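ABC transporter, periplasmic substrate-binding protein (Thermotoga maritima, PDB 2HPG) probably binds a solute in the periplasm and delivers it to a tripartite ATP-independent (TRAP) membrane transporter. Local coordinates at residues P101-K109 against I258-K266; Q139-I150 against L216-L227. All coordinates share one frame; numbering follows the deposited sequence.

Overall arrangement
Interaction 1 packs helix 101-112 against helix 243-278. Interaction 2 joins strands 130-146 and 218-234. Both helices of interaction 1 lie on these same two strands, so the contacts form neighbouring layers, their centres about 20 Å apart. They touch where Met-265 meets Gly-140 and Leu-226, and where Ala-104 meets Leu-226. Along the chain, both strands fall between the two helices. Their chemistry differs. Interaction 1 is modest in area, with apolar side chains inside and one salt bridge at the solvent edge. Interaction 2 is far larger, and more than half of its touching residues are buried. It relies on backbone hydrogen bonds, CH-pi contacts on aromatic rings and a bound water.

Interaction 1. Residues P101-K109 against I258-K266; sequences PEEAIEVLK and IEVSLKIMK
Helices 101-109 and 258-266 run nearly antiparallel, at 149°, and Pro-101 at the start of one faces Met-265 of the other. Their axes come within 10.1 Å. The Pro-101 ring slides alongside Met-265, a selenomethionine here, and the two CB atoms are 3.8 Å apart. The bend at the end of Met-265 (chi3 -60°) brings CE close to Pro-101 CB and its carbonyl O. Lys-266 CG lies against the same two ring carbons that meet Met-265 CB, 3.8 Å from Pro-101 CB. From there the lysine chain bends twice and crosses Glu-102 at about a right angle, where NZ forms a salt bridge with Glu-102 OE2. The modelled separation is unusually short, and its exact value is doubtful. Both residues are exposed to solvent.

Deeper in, Ile-105 is the central apolar residue. Its CD1 reaches Ser-261 CB at 4.0 Å, while CG1 meets Leu-262 CD2 at 4.3 Å. Ser-261 OG bonds back to Gly-257 O, and also to Tyr-136 O and Val-138 N of strand 130-146. At the far end, the Lys-109 chain crosses Ile-258, with CE 4.1 Å from CD1. On the sheet side of both helices, Leu-108 and Met-265 rest on Val-138, and Ala-104 on Leu-226. This is the layered alpha/beta packing of periplasmic binding proteins, with antiparallel helices side by side on one face of a sheet.

Interaction 2. Residues Q139-I150 against L216-L227; sequences QGYRHFVTNKPI and LKYMSETGHFLL
Phe-144 and Ser-220 form a hydrogen-bonded pair in an antiparallel beta pairing of two long strands, consistent with the interdomain strands of TRAP binding proteins. Ser-220 N bonds to Phe-144 O at 3.0 Å. A classic beta bulge follows, where Lys-217 and Tyr-218 both face Thr-146. On the Tyr-218 ring, Pro-149 CD lies over one face, 3.9 Å from the centroid.

Past Ser-220 the pairing is broken by an inverse gamma turn centred on Glu-221. His-143 bridges this break. With CG anti to the carbonyl carbon (chi1 -59°), the ring reaches the turn. His-143 ND1 accepts a bent hydrogen bond from Gly-223 N, near the ring plane at 2.9 Å. Glu-221 CG sits over the ring centre, 4.0 Å from the centroid. A leucine in place of His-143 would probably leave Gly-223 N without its acceptor and the turn less firmly fixed. Further along, Leu-226 CD1 lies over the Tyr-141 ring, 3.8 Å from its centroid.

On the sheet face that carries Phe-144 and Tyr-218, opposite Tyr-141 and Leu-226, the Phe-144 ring meets the His-224 ring obliquely, their planes at 35°. His-224 ND1 and Thr-222 OG1 share a hydrogen bond of 2.7 Å. A water bridges Phe-144 O, Thr-146 OG1 and Ser-220 OG.

Outside the pair, Tyr-204 and Lys-273 hold the Glu-221 carboxylate. Glu-201 meets Arg-142 NH2 with OE1 and His-224 NE2 with OE2.

Interaction 1. Residues P101-K109 against I258-K266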
loop_
_atom_site.group_PDB
_atom_site.type_symbol
_atom_site.label_atom_id
_atom_site.label_comp_id
_atom_site.label_asym_id
_atom_site.label_seq_id
_atom_site.Cartn_x
_atom_site.Cartn_y
_atom_site.Cartn_z
ATOM N N PRO A 101 8.668 4.716 -11.834
ATOM C CA PRO A 101 8.160 5.471 -10.664
ATOM C C PRO A 101 7.378 6.748 -11.007
ATOM O O PRO A 101 6.247 6.901 -10.568
ATOM C CB PRO A 101 9.439 5.770 -9.865
ATOM C CG PRO A 101 10.316 4.566 -10.177
ATOM C CD PRO A 101 10.078 4.320 -11.647
ATOM N N GLU A 102 7.963 7.632 -11.804
ATOM C CA GLU A 102 7.289 8.875 -12.196
ATOM C C GLU A 102 5.975 8.609 -12.934
ATOM O O GLU A 102 4.978 9.292 -12.710
ATOM C CB GLU A 102 8.201 9.758 -13.051
ATOM C CG GLU A 102 9.464 10.261 -12.347
ATOM C CD GLU A 102 10.663 9.286 -12.407
ATOM O OE1 GLU A 102 10.536 8.112 -12.873
ATOM O OE2 GLU A 102 11.760 9.714 -11.964
ATOM N N GLU A 103 5.965 7.610 -13.802
ATOM C CA GLU A 103 4.736 7.197 -14.488
ATOM C C GLU A 103 3.661 6.676 -13.538
ATOM O O GLU A 103 2.464 6.865 -13.772
ATOM C CB GLU A 103 5.041 6.116 -15.538
ATOM C CG GLU A 103 5.769 6.636 -16.767
ATOM C CD GLU A 103 6.030 5.570 -17.821
ATOM O OE1 GLU A 103 5.590 4.413 -17.680
ATOM O OE2 GLU A 103 6.684 5.901 -18.821
ATOM N N ALA A 104 4.088 5.985 -12.482
ATOM C CA ALA A 104 3.157 5.443 -11.484
ATOM C C ALA A 104 2.392 6.572 -10.767
ATOM O O ALA A 104 1.174 6.499 -10.638
ATOM C CB ALA A 104 3.918 4.562 -10.468
ATOM N N ILE A 105 3.122 7.609 -10.348
ATOM C CA ILE A 105 2.561 8.812 -9.721
ATOM C C ILE A 105 1.633 9.567 -10.653
ATOM O O ILE A 105 0.591 10.067 -10.225
ATOM C CB ILE A 105 3.689 9.803 -9.284
ATOM C CG1 ILE A 105 4.504 9.248 -8.106
ATOM C CG2 ILE A 105 3.124 11.192 -8.938
ATOM C CD1 ILE A 105 3.678 8.652 -6.962
ATOM N N GLU A 106 2.013 9.664 -11.928
ATOM C CA GLU A 106 1.165 10.346 -12.910
ATOM C C GLU A 106 -0.141 9.597 -13.144
ATOM O O GLU A 106 -1.188 10.219 -13.241
ATOM C CB GLU A 106 1.909 10.594 -14.237
ATOM C CG GLU A 106 1.076 11.389 -15.273
ATOM C CD GLU A 106 0.353 12.622 -14.666
ATOM O OE1 GLU A 106 1.020 13.489 -14.042
ATOM O OE2 GLU A 106 -0.889 12.716 -14.813
ATOM N N VAL A 107 -0.092 8.274 -13.226
ATOM C CA VAL A 107 -1.305 7.456 -13.303
ATOM C C VAL A 107 -2.233 7.655 -12.091
ATOM O O VAL A 107 -3.453 7.710 -12.243
ATOM C CB VAL A 107 -0.967 5.940 -13.462
ATOM C CG1 VAL A 107 -2.032 5.048 -12.856
ATOM C CG2 VAL A 107 -0.807 5.606 -14.924
ATOM N N LEU A 108 -1.647 7.731 -10.898
ATOM C CA LEU A 108 -2.415 7.966 -9.663
ATOM C C LEU A 108 -3.137 9.317 -9.741
ATOM O O LEU A 108 -4.315 9.406 -9.430
ATOM C CB LEU A 108 -1.503 7.900 -8.422
ATOM C CG LEU A 108 -0.895 6.539 -8.071
ATOM C CD1 LEU A 108 -0.116 6.587 -6.754
ATOM C CD2 LEU A 108 -1.949 5.446 -8.017
ATOM N N LYS A 109 -2.443 10.353 -10.191
ATOM C CA LYS A 109 -3.093 11.664 -10.411
ATOM C C LYS A 109 -4.257 11.582 -11.394
ATOM O O LYS A 109 -5.303 12.173 -11.163
ATOM C CB LYS A 109 -2.096 12.705 -10.883
ATOM C CG LYS A 109 -1.014 12.958 -9.878
ATOM C CD LYS A 109 -0.019 13.980 -10.354
ATOM C CE LYS A 109 1.032 14.207 -9.298
ATOM N NZ LYS A 109 2.180 14.978 -9.820
ATOM N N ILE A 258 3.752 12.127 -2.520
ATOM C CA ILE A 258 4.522 12.114 -3.767
ATOM C C ILE A 258 6.023 12.050 -3.437
ATOM O O ILE A 258 6.796 11.302 -4.023
ATOM C CB ILE A 258 4.296 13.416 -4.599
ATOM C CG1 ILE A 258 2.860 13.521 -5.165
ATOM C CG2 ILE A 258 5.325 13.487 -5.739
ATOM C CD1 ILE A 258 2.399 14.985 -5.539
ATOM N N GLU A 259 6.436 12.904 -2.520
ATOM C CA GLU A 259 7.862 13.003 -2.174
ATOM C C GLU A 259 8.445 11.687 -1.641
ATOM O O GLU A 259 9.505 11.240 -2.103
ATOM C CB GLU A 259 8.062 14.114 -1.147
ATOM C CG GLU A 259 9.495 14.397 -0.757
ATOM C CD GLU A 259 9.614 15.389 0.407
ATOM O OE1 GLU A 259 8.574 15.862 0.923
ATOM O OE2 GLU A 259 10.759 15.701 0.815
ATOM N N VAL A 260 7.794 11.077 -0.654
ATOM C CA VAL A 260 8.347 9.830 -0.095
ATOM C C VAL A 260 8.184 8.652 -1.069
ATOM O O VAL A 260 9.038 7.794 -1.143
ATOM C CB VAL A 260 7.789 9.516 1.314
ATOM C CG1 VAL A 260 6.313 9.117 1.269
ATOM C CG2 VAL A 260 8.674 8.445 2.005
ATOM N N SER A 261 7.114 8.626 -1.851
ATOM C CA SER A 261 6.918 7.580 -2.858
ATOM C C SER A 261 8.057 7.487 -3.867
ATOM O O SER A 261 8.522 6.398 -4.209
ATOM C CB SER A 261 5.622 7.835 -3.613
ATOM O OG SER A 261 4.518 7.808 -2.743
ATOM N N LEU A 262 8.521 8.634 -4.333
ATOM C CA LEU A 262 9.612 8.682 -5.301
ATOM C C LEU A 262 10.939 8.363 -4.664
ATOM O O LEU A 262 11.772 7.751 -5.300
ATOM C CB LEU A 262 9.698 10.050 -5.950
ATOM C CG LEU A 262 8.594 10.314 -6.972
ATOM C CD1 LEU A 262 8.542 11.792 -7.241
ATOM C CD2 LEU A 262 8.838 9.561 -8.246
ATOM N N LYS A 263 11.157 8.809 -3.427
ATOM C CA LYS A 263 12.384 8.457 -2.704
ATOM C C LYS A 263 12.461 6.947 -2.477
ATOM O O LYS A 263 13.498 6.315 -2.684
ATOM C CB LYS A 263 12.456 9.191 -1.365
ATOM C CG LYS A 263 13.861 9.267 -0.762
ATOM C CD LYS A 263 13.869 9.789 0.672
ATOM C CE LYS A 263 15.319 10.097 1.123
ATOM N NZ LYS A 263 15.470 10.302 2.596
ATOM N N ILE A 264 11.357 6.370 -2.045
ATOM C CA ILE A 264 11.242 4.923 -1.907
ATOM C C ILE A 264 11.539 4.212 -3.238
ATOM O O ILE A 264 12.392 3.323 -3.293
ATOM C CB ILE A 264 9.854 4.495 -1.345
ATOM C CG1 ILE A 264 9.722 4.868 0.129
ATOM C CG2 ILE A 264 9.662 2.990 -1.469
ATOM C CD1 ILE A 264 8.354 4.575 0.713
HETATM N N MSE A 265 10.842 4.593 -4.305
HETATM C CA MSE A 265 10.922 3.871 -5.577
HETATM C C MSE A 265 12.171 4.109 -6.399
HETATM O O MSE A 265 12.548 3.242 -7.180
HETATM C CB MSE A 265 9.694 4.185 -6.448
HETATM C CG MSE A 265 8.479 3.419 -6.056
HETATM SE SE MSE A 265 7.019 3.714 -7.291
HETATM C CE MSE A 265 6.826 5.642 -7.077
ATOM N N LYS A 266 12.783 5.282 -6.244
ATOM C CA LYS A 266 13.932 5.696 -7.045
ATOM C C LYS A 266 15.255 5.562 -6.290
ATOM O O LYS A 266 16.294 5.459 -6.926
ATOM C CB LYS A 266 13.765 7.137 -7.528
ATOM C CG LYS A 266 12.659 7.305 -8.575
ATOM C CD LYS A 266 12.418 8.791 -8.920
ATOM C CE LYS A 266 13.600 9.488 -9.591
ATOM N NZ LYS A 266 13.907 8.969 -10.953
#

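Interaction 2. Residues Q139-I150 against L216-L227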
loop_
_atom_site.group_PDB
_atom_site.type_symbol
_atom_site.label_atom_id
_atom_site.label_comp_id
_atom_site.label_asym_id
_atom_site.label_seq_id
_atom_site.Cartn_x
_atom_site.Cartn_y
_atom_site.Cartn_z
ATOM N N GLN A 139 4.546 2.325 -1.169
ATOM C CA GLN A 139 5.628 1.627 -0.479
ATOM C C GLN A 139 6.573 0.934 -1.448
ATOM O O GLN A 139 7.654 0.496 -1.057
ATOM C CB GLN A 139 5.058 0.625 0.509
ATOM C CG GLN A 139 4.647 1.245 1.822
ATOM C CD GLN A 139 4.160 0.223 2.787
ATOM O OE1 GLN A 139 4.886 -0.710 3.109
ATOM N NE2 GLN A 139 2.917 0.367 3.240
ATOM N N GLY A 140 6.183 0.832 -2.719
ATOM C CA GLY A 140 7.041 0.244 -3.727
ATOM C C GLY A 140 6.563 -1.109 -4.191
ATOM O O GLY A 140 5.540 -1.603 -3.717
ATOM N N TYR A 141 7.319 -1.694 -5.118
ATOM C CA TYR A 141 7.005 -2.996 -5.692
ATOM C C TYR A 141 7.412 -4.127 -4.786
ATOM O O TYR A 141 8.500 -4.122 -4.209
ATOM C CB TYR A 141 7.721 -3.203 -7.024
ATOM C CG TYR A 141 7.216 -2.281 -8.064
ATOM C CD1 TYR A 141 6.108 -2.613 -8.833
ATOM C CD2 TYR A 141 7.764 -1.025 -8.211
ATOM C CE1 TYR A 141 5.623 -1.746 -9.765
ATOM C CE2 TYR A 141 7.284 -0.161 -9.144
ATOM C CZ TYR A 141 6.214 -0.529 -9.917
ATOM O OH TYR A 141 5.726 0.355 -10.837
ATOM N N ARG A 142 6.542 -5.117 -4.739
ATOM C CA ARG A 142 6.757 -6.317 -3.975
ATOM C C ARG A 142 7.164 -7.438 -4.905
ATOM O O ARG A 142 6.693 -7.526 -6.053
ATOM C CB ARG A 142 5.488 -6.655 -3.193
ATOM C CG ARG A 142 5.266 -5.645 -2.092
ATOM C CD ARG A 142 3.902 -5.647 -1.503
ATOM N NE ARG A 142 3.636 -6.802 -0.645
ATOM C CZ ARG A 142 3.487 -6.787 0.684
ATOM N NH1 ARG A 142 3.589 -5.677 1.382
ATOM N NH2 ARG A 142 3.188 -7.914 1.312
ATOM N N HIS A 143 8.065 -8.287 -4.403
ATOM C CA HIS A 143 8.672 -9.376 -5.177
ATOM C C HIS A 143 8.598 -10.630 -4.326
ATOM O O HIS A 143 8.420 -10.526 -3.129
ATOM C CB HIS A 143 10.146 -9.035 -5.479
ATOM C CG HIS A 143 10.330 -7.762 -6.254
ATOM N ND1 HIS A 143 9.742 -7.546 -7.480
ATOM C CD2 HIS A 143 11.032 -6.637 -5.965
ATOM C CE1 HIS A 143 10.061 -6.333 -7.910
ATOM N NE2 HIS A 143 10.862 -5.769 -7.019
ATOM N N PHE A 144 8.716 -11.804 -4.921
ATOM C CA PHE A 144 8.683 -13.041 -4.139
ATOM C C PHE A 144 10.005 -13.267 -3.388
ATOM O O PHE A 144 11.061 -13.039 -3.963
ATOM C CB PHE A 144 8.400 -14.232 -5.037
ATOM C CG PHE A 144 6.968 -14.334 -5.462
ATOM C CD1 PHE A 144 6.014 -14.806 -4.589
ATOM C CD2 PHE A 144 6.578 -13.921 -6.705
ATOM C CE1 PHE A 144 4.685 -14.902 -4.968
ATOM C CE2 PHE A 144 5.265 -14.011 -7.096
ATOM C CZ PHE A 144 4.315 -14.497 -6.215
ATOM N N VAL A 145 9.916 -13.744 -2.141
ATOM C CA VAL A 145 11.079 -14.011 -1.305
ATOM C C VAL A 145 10.947 -15.479 -0.928
ATOM O O VAL A 145 10.027 -15.857 -0.211
ATOM C CB VAL A 145 11.143 -13.159 -0.017
ATOM C CG1 VAL A 145 12.630 -13.052 0.461
ATOM C CG2 VAL A 145 10.549 -11.759 -0.221
ATOM N N THR A 146 11.856 -16.302 -1.445
ATOM C CA THR A 146 11.711 -17.758 -1.416
ATOM C C THR A 146 13.079 -18.461 -1.295
ATOM O O THR A 146 14.110 -17.812 -1.292
ATOM C CB THR A 146 11.079 -18.234 -2.725
ATOM O OG1 THR A 146 11.942 -17.867 -3.813
ATOM C CG2 THR A 146 9.660 -17.601 -2.955
ATOM N N ASN A 147 13.063 -19.788 -1.171
ATOM C CA ASN A 147 14.298 -20.585 -1.255
ATOM C C ASN A 147 14.338 -21.384 -2.572
ATOM O O ASN A 147 15.060 -22.373 -2.684
ATOM C CB ASN A 147 14.465 -21.495 -0.027
ATOM C CG ASN A 147 15.066 -20.769 1.157
ATOM O OD1 ASN A 147 16.047 -20.025 1.015
ATOM N ND2 ASN A 147 14.471 -20.955 2.331
ATOM N N LYS A 148 13.580 -20.906 -3.557
ATOM C CA LYS A 148 13.486 -21.490 -4.888
ATOM C C LYS A 148 13.309 -20.328 -5.853
ATOM O O LYS A 148 12.454 -19.479 -5.619
ATOM C CB LYS A 148 12.268 -22.413 -4.937
ATOM C CG LYS A 148 11.941 -22.977 -6.289
ATOM C CD LYS A 148 10.616 -23.749 -6.240
ATOM C CE LYS A 148 10.209 -24.211 -7.608
ATOM N NZ LYS A 148 8.886 -24.911 -7.565
ATOM N N PRO A 149 14.123 -20.246 -6.926
ATOM C CA PRO A 149 13.913 -19.139 -7.872
ATOM C C PRO A 149 12.528 -19.192 -8.518
ATOM O O PRO A 149 12.055 -20.272 -8.815
ATOM C CB PRO A 149 14.965 -19.367 -8.953
ATOM C CG PRO A 149 15.787 -20.488 -8.530
ATOM C CD PRO A 149 15.248 -21.108 -7.307
ATOM N N ILE A 150 11.913 -18.030 -8.735
ATOM C CA ILE A 150 10.584 -17.944 -9.346
ATOM C C ILE A 150 10.742 -17.161 -10.652
ATOM O O ILE A 150 11.026 -15.965 -10.642
ATOM C CB ILE A 150 9.553 -17.243 -8.395
ATOM C CG1 ILE A 150 9.458 -17.957 -7.036
ATOM C CG2 ILE A 150 8.176 -17.066 -9.087
ATOM C CD1 ILE A 150 9.138 -19.461 -7.081
ATOM N N LEU A 216 15.744 -16.919 3.873
ATOM C CA LEU A 216 15.318 -16.981 2.493
ATOM C C LEU A 216 16.473 -16.473 1.611
ATOM O O LEU A 216 17.114 -15.473 1.910
ATOM C CB LEU A 216 14.046 -16.136 2.287
ATOM C CG LEU A 216 12.780 -16.540 3.046
ATOM C CD1 LEU A 216 11.795 -15.348 3.157
ATOM C CD2 LEU A 216 12.080 -17.740 2.350
ATOM N N LYS A 217 16.726 -17.184 0.521
ATOM C CA LYS A 217 17.868 -16.904 -0.349
ATOM C C LYS A 217 17.527 -16.046 -1.566
ATOM O O LYS A 217 18.344 -15.215 -1.978
ATOM C CB LYS A 217 18.517 -18.213 -0.814
ATOM C CG LYS A 217 19.585 -18.012 -1.890
ATOM C CD LYS A 217 20.416 -19.250 -2.098
ATOM C CE LYS A 217 21.295 -19.112 -3.361
ATOM N NZ LYS A 217 22.263 -20.239 -3.498
ATOM N N TYR A 218 16.343 -16.249 -2.152
ATOM C CA TYR A 218 16.012 -15.625 -3.437
ATOM C C TYR A 218 14.991 -14.491 -3.397
ATOM O O TYR A 218 13.924 -14.607 -2.794
ATOM C CB TYR A 218 15.477 -16.670 -4.420
ATOM C CG TYR A 218 16.477 -17.725 -4.790
ATOM C CD1 TYR A 218 17.387 -17.509 -5.813
ATOM C CD2 TYR A 218 16.523 -18.935 -4.111
ATOM C CE1 TYR A 218 18.328 -18.460 -6.152
ATOM C CE2 TYR A 218 17.449 -19.898 -4.444
ATOM C CZ TYR A 218 18.345 -19.650 -5.462
ATOM O OH TYR A 218 19.266 -20.580 -5.799
HETATM N N MSE A 219 15.349 -13.392 -4.059
HETATM C CA MSE A 219 14.407 -12.338 -4.384
HETATM C C MSE A 219 14.140 -12.415 -5.876
HETATM O O MSE A 219 15.044 -12.168 -6.671
HETATM C CB MSE A 219 14.995 -10.979 -4.027
HETATM C CG MSE A 219 13.940 -9.919 -3.860
HETATM SE SE MSE A 219 13.388 -9.781 -2.009
HETATM C CE MSE A 219 12.372 -8.124 -2.157
ATOM N N SER A 220 12.921 -12.801 -6.263
ATOM C CA SER A 220 12.568 -12.899 -7.672
ATOM C C SER A 220 11.661 -11.735 -8.042
ATOM O O SER A 220 10.570 -11.573 -7.467
ATOM C CB SER A 220 11.860 -14.218 -7.970
ATOM O OG SER A 220 12.510 -15.325 -7.375
ATOM N N GLU A 221 12.120 -10.919 -8.994
ATOM C CA GLU A 221 11.550 -9.612 -9.248
ATOM C C GLU A 221 10.341 -9.628 -10.177
ATOM O O GLU A 221 10.346 -9.032 -11.266
ATOM C CB GLU A 221 12.620 -8.657 -9.763
ATOM C CG GLU A 221 13.662 -8.280 -8.708
ATOM C CD GLU A 221 14.534 -7.159 -9.169
ATOM O OE1 GLU A 221 14.609 -6.953 -10.390
ATOM O OE2 GLU A 221 15.173 -6.497 -8.336
ATOM N N THR A 222 9.287 -10.281 -9.698
ATOM C CA THR A 222 8.022 -10.344 -10.400
ATOM C C THR A 222 7.310 -9.000 -10.362
ATOM O O THR A 222 6.492 -8.735 -11.235
ATOM C CB THR A 222 7.099 -11.376 -9.799
ATOM O OG1 THR A 222 7.107 -11.237 -8.379
ATOM C CG2 THR A 222 7.537 -12.795 -10.177
ATOM N N GLY A 223 7.600 -8.174 -9.353
ATOM C CA GLY A 223 7.013 -6.833 -9.234
ATOM C C GLY A 223 5.483 -6.873 -9.329
ATOM O O GLY A 223 4.851 -5.997 -9.930
ATOM N N HIS A 224 4.903 -7.898 -8.724
ATOM C CA HIS A 224 3.479 -8.226 -8.872
ATOM C C HIS A 224 2.495 -7.310 -8.101
ATOM O O HIS A 224 1.306 -7.282 -8.443
ATOM C CB HIS A 224 3.251 -9.689 -8.477
ATOM C CG HIS A 224 3.723 -10.004 -7.094
ATOM N ND1 HIS A 224 4.980 -10.501 -6.831
ATOM C CD2 HIS A 224 3.132 -9.827 -5.891
ATOM C CE1 HIS A 224 5.137 -10.628 -5.527
ATOM N NE2 HIS A 224 4.030 -10.234 -4.929
ATOM N N PHE A 225 2.962 -6.590 -7.071
ATOM C CA PHE A 225 2.173 -5.534 -6.430
ATOM C C PHE A 225 2.970 -4.246 -6.384
ATOM O O PHE A 225 4.178 -4.259 -6.150
ATOM C CB PHE A 225 1.794 -5.838 -4.969
ATOM C CG PHE A 225 0.907 -7.024 -4.765
ATOM C CD1 PHE A 225 -0.335 -7.110 -5.365
ATOM C CD2 PHE A 225 1.280 -8.012 -3.889
ATOM C CE1 PHE A 225 -1.137 -8.192 -5.138
ATOM C CE2 PHE A 225 0.491 -9.093 -3.659
ATOM C CZ PHE A 225 -0.728 -9.194 -4.276
ATOM N N LEU A 226 2.284 -3.131 -6.626
ATOM C CA LEU A 226 2.734 -1.820 -6.168
ATOM C C LEU A 226 1.800 -1.409 -5.036
ATOM O O LEU A 226 0.610 -1.178 -5.271
ATOM C CB LEU A 226 2.682 -0.779 -7.284
ATOM C CG LEU A 226 3.168 0.593 -6.849
ATOM C CD1 LEU A 226 4.655 0.559 -6.519
ATOM C CD2 LEU A 226 2.831 1.638 -7.895
ATOM N N LEU A 227 2.322 -1.334 -3.818
ATOM C CA LEU A 227 1.500 -1.035 -2.639
ATOM C C LEU A 227 1.151 0.445 -2.544
ATOM O O LEU A 227 2.008 1.309 -2.271
ATOM C CB LEU A 227 2.176 -1.549 -1.356
ATOM C CG LEU A 227 1.472 -1.304 -0.016
ATOM C CD1 LEU A 227 -0.035 -1.456 -0.099
ATOM C CD2 LEU A 227 2.072 -2.274 1.027
HETATM O O HOH W 1 12.180 -15.418 -4.819
#